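Side-chain contact in NtrC family transcriptional regulator (Clostridium acetobutylicum ATCC 824, PDB 2Q5C), which probably regulates transcription as an ATP- and DNA-binding NtrC-family activator, this chain being its N-terminal, presumably sensory PrpR_N-type part: residues Glu51-Ile56 against Asn182-Arg187. Sequence-based numbering, arbitrary orientation.
Sequences EVDAII and NLIEVR
Ile184 lies alongside Asp53, the residue before strand 54-58, and Ala54, its first residue, the CG1-CD1 end passing across their two beta carbons. The terminal methyl rests against both: 3.7 Å from CD1 to Asp53 CB and the same distance from CD1 to Ala54 CB. An extended side chain delivers it there, with CG1 lying anti to the carbonyl carbon (chi1 -67°) and CD1 carried onward by a chi2 of 160°, so that the chain reaches out from the helix toward the strand. The other branch, CG2, passes more loosely alongside the aspartate, 4.1 Å from Asp53 CB. Asp53 thus offers its methylene to the isoleucine while its carboxylate turns elsewhere, OD2 accepting a hydrogen bond from the backbone N of Lys6. The setting is a parallel four-stranded sheet of order 2-1-3-4 in an alternating alpha/beta domain; the C-terminal helix 170-187 returns from the second such domain to pack on it, and Ile184 also touches Ile7 on strand 6-11 and Leu5 in the loop before it. One turn further along the helix, polar groups are joined through water. This molecule donates to Asp53 O at 2.7 Å and accepts from Arg187 NH1, likewise at 2.7 Å, lying at the edge of the guanidinium and in its plane. The charged atoms do not touch, with 6.1 Å between Arg187 NH1 and Asp53 OD1; the link runs through the water to the aspartate's backbone oxygen and not to its carboxylate.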
ATOM      1  N   GLU A  51      -8.700  -7.903 -19.851  1.00 25.82           N
ATOM      2  CA  GLU A  51      -8.028  -9.219 -19.834  1.00 25.83           C
ATOM      3  C   GLU A  51      -8.052  -9.954 -18.496  1.00 23.79           C
ATOM      4  O   GLU A  51      -7.556 -11.078 -18.400  1.00 23.72           O
ATOM      5  CB  GLU A  51      -6.563  -9.092 -20.251  1.00 26.59           C
ATOM      6  CG  GLU A  51      -6.322  -8.406 -21.586  1.00 29.79           C
ATOM      7  CD  GLU A  51      -4.848  -8.167 -21.870  1.00 31.46           C
ATOM      8  OE1 GLU A  51      -3.968  -8.507 -21.038  1.00 37.33           O
ATOM      9  OE2 GLU A  51      -4.559  -7.617 -22.956  1.00 38.55           O
ATOM     10  N   VAL A  52      -8.576  -9.317 -17.450  1.00 21.40           N
ATOM     11  CA  VAL A  52      -8.651  -9.934 -16.126  1.00 20.65           C
ATOM     12  C   VAL A  52     -10.026  -9.713 -15.512  1.00 20.26           C
ATOM     13  O   VAL A  52     -10.781  -8.818 -15.966  1.00 21.55           O
ATOM     14  CB  VAL A  52      -7.553  -9.410 -15.141  1.00 20.63           C
ATOM     15  CG1 VAL A  52      -6.170  -9.594 -15.763  1.00 22.85           C
ATOM     16  CG2 VAL A  52      -7.776  -7.947 -14.772  1.00 21.68           C
ATOM     17  N   ASP A  53     -10.344 -10.507 -14.489  1.00 19.69           N
ATOM     18  CA  ASP A  53     -11.666 -10.431 -13.817  1.00 20.31           C
ATOM     19  C   ASP A  53     -11.678  -9.438 -12.654  1.00 21.09           C
ATOM     20  O   ASP A  53     -12.726  -8.927 -12.280  1.00 22.03           O
ATOM     21  CB  ASP A  53     -12.095 -11.800 -13.320  1.00 21.10           C
ATOM     22  CG  ASP A  53     -12.283 -12.778 -14.445  1.00 24.77           C
ATOM     23  OD1 ASP A  53     -13.326 -12.672 -15.119  1.00 28.48           O
ATOM     24  OD2 ASP A  53     -11.395 -13.608 -14.701  1.00 25.28           O
ATOM     25  N   ALA A  54     -10.531  -9.189 -12.051  1.00 19.17           N
ATOM     26  CA  ALA A  54     -10.452  -8.261 -10.928  1.00 18.65           C
ATOM     27  C   ALA A  54      -9.010  -7.828 -10.738  1.00 17.72           C
ATOM     28  O   ALA A  54      -8.101  -8.515 -11.177  1.00 17.73           O
ATOM     29  CB  ALA A  54     -10.944  -8.933  -9.645  1.00 18.94           C
ATOM     30  N   ILE A  55      -8.828  -6.702 -10.048  1.00 17.44           N
ATOM     31  CA  ILE A  55      -7.520  -6.154  -9.686  1.00 16.84           C
ATOM     32  C   ILE A  55      -7.490  -5.984  -8.180  1.00 17.45           C
ATOM     33  O   ILE A  55      -8.493  -5.559  -7.580  1.00 18.08           O
ATOM     34  CB  ILE A  55      -7.252  -4.857 -10.383  1.00 17.33           C
ATOM     35  CG1 ILE A  55      -7.186  -5.142 -11.905  1.00 21.36           C
ATOM     36  CG2 ILE A  55      -5.894  -4.248  -9.938  1.00 18.33           C
ATOM     37  CD1 ILE A  55      -7.311  -3.927 -12.764  1.00 25.03           C
ATOM     38  N   ILE A  56      -6.366  -6.361  -7.553  1.00 15.47           N
ATOM     39  CA  ILE A  56      -6.084  -6.142  -6.128  1.00 15.30           C
ATOM     40  C   ILE A  56      -4.896  -5.203  -6.021  1.00 15.15           C
ATOM     41  O   ILE A  56      -3.894  -5.332  -6.753  1.00 15.13           O
ATOM     42  CB  ILE A  56      -5.787  -7.485  -5.396  1.00 15.21           C
ATOM     43  CG1 ILE A  56      -6.982  -8.446  -5.438  1.00 16.35           C
ATOM     44  CG2 ILE A  56      -5.327  -7.185  -3.973  1.00 14.58           C
ATOM     45  CD1 ILE A  56      -6.690  -9.829  -4.932  1.00 16.86           C
ATOM     46  N   ASN A 182     -15.438 -13.171  -4.414  1.00 27.13           N
ATOM     47  CA  ASN A 182     -16.870 -12.938  -4.174  1.00 29.04           C
ATOM     48  C   ASN A 182     -17.445 -11.916  -5.142  1.00 29.60           C
ATOM     49  O   ASN A 182     -18.558 -12.101  -5.675  1.00 30.49           O
ATOM     50  CB  ASN A 182     -17.103 -12.487  -2.728  1.00 29.23           C
ATOM     51  CG  ASN A 182     -16.877 -13.596  -1.725  1.00 33.17           C
ATOM     52  OD1 ASN A 182     -16.806 -14.773  -2.081  1.00 36.75           O
ATOM     53  ND2 ASN A 182     -16.772 -13.226  -0.444  1.00 37.43           N
ATOM     54  N   LEU A 183     -16.702 -10.853  -5.405  1.00 30.08           N
ATOM     55  CA  LEU A 183     -17.138  -9.791  -6.299  1.00 31.33           C
ATOM     56  C   LEU A 183     -17.260 -10.299  -7.723  1.00 31.55           C
ATOM     57  O   LEU A 183     -18.202  -9.923  -8.446  1.00 31.92           O
ATOM     58  CB  LEU A 183     -16.153  -8.621  -6.275  1.00 31.63           C
ATOM     59  CG  LEU A 183     -16.489  -7.240  -5.720  1.00 34.22           C
ATOM     60  CD1 LEU A 183     -17.599  -7.265  -4.648  1.00 34.45           C
ATOM     61  CD2 LEU A 183     -15.225  -6.536  -5.209  1.00 33.11           C
ATOM     62  N   ILE A 184     -16.312 -11.141  -8.136  1.00 31.41           N
ATOM     63  CA  ILE A 184     -16.346 -11.708  -9.484  1.00 31.63           C
ATOM     64  C   ILE A 184     -17.603 -12.554  -9.650  1.00 34.34           C
ATOM     65  O   ILE A 184     -18.312 -12.423 -10.657  1.00 35.05           O
ATOM     66  CB  ILE A 184     -15.071 -12.517  -9.806  1.00 30.63           C
ATOM     67  CG1 ILE A 184     -13.863 -11.588  -9.873  1.00 29.67           C
ATOM     68  CG2 ILE A 184     -15.210 -13.266 -11.154  1.00 31.49           C
ATOM     69  CD1 ILE A 184     -12.501 -12.334  -9.689  1.00 29.03           C
ATOM     70  N   GLU A 185     -17.884 -13.392  -8.658  1.00 36.48           N
ATOM     71  CA  GLU A 185     -19.063 -14.254  -8.689  1.00 40.46           C
ATOM     72  C   GLU A 185     -20.347 -13.435  -8.794  1.00 41.71           C
ATOM     73  O   GLU A 185     -21.254 -13.797  -9.557  1.00 41.69           O
ATOM     74  CB  GLU A 185     -19.104 -15.175  -7.464  1.00 40.23           C
ATOM     75  CG  GLU A 185     -20.400 -15.996  -7.336  1.00 42.71           C
ATOM     76  CD  GLU A 185     -20.294 -17.114  -6.309  1.00 43.58           C
ATOM     77  OE1 GLU A 185     -21.104 -17.127  -5.352  1.00 48.40           O
ATOM     78  OE2 GLU A 185     -19.400 -17.984  -6.453  1.00 47.62           O
ATOM     79  N   VAL A 186     -20.418 -12.339  -8.045  1.00 43.11           N
ATOM     80  CA  VAL A 186     -21.592 -11.469  -8.053  1.00 44.72           C
ATOM     81  C   VAL A 186     -21.758 -10.810  -9.419  1.00 45.93           C
ATOM     82  O   VAL A 186     -22.859 -10.809  -9.982  1.00 46.28           O
ATOM     83  CB  VAL A 186     -21.525 -10.405  -6.923  1.00 44.78           C
ATOM     84  CG1 VAL A 186     -22.517  -9.262  -7.169  1.00 45.74           C
ATOM     85  CG2 VAL A 186     -21.792 -11.057  -5.572  1.00 44.46           C
ATOM     86  N   ARG A 187     -20.662 -10.275  -9.957  1.00 47.20           N
ATOM     87  CA  ARG A 187     -20.672  -9.647 -11.279  1.00 48.66           C
ATOM     88  C   ARG A 187     -21.110 -10.617 -12.392  1.00 49.38           C
ATOM     89  O   ARG A 187     -21.822 -10.216 -13.322  1.00 49.78           O
ATOM     90  CB  ARG A 187     -19.304  -9.021 -11.592  1.00 48.69           C
ATOM     91  CG  ARG A 187     -19.309  -7.983 -12.708  1.00 49.72           C
ATOM     92  CD  ARG A 187     -18.134  -7.011 -12.555  1.00 52.37           C
ATOM     93  NE  ARG A 187     -17.976  -6.107 -13.699  1.00 53.92           N
ATOM     94  CZ  ARG A 187     -17.131  -6.299 -14.712  1.00 54.07           C
ATOM     95  NH1 ARG A 187     -16.339  -7.368 -14.745  1.00 53.88           N
ATOM     96  NH2 ARG A 187     -17.074  -5.415 -15.701  1.00 54.05           N
TER
HETATM   97  O   HOH W   1     -15.219  -9.306 -13.242  1.00 33.54           O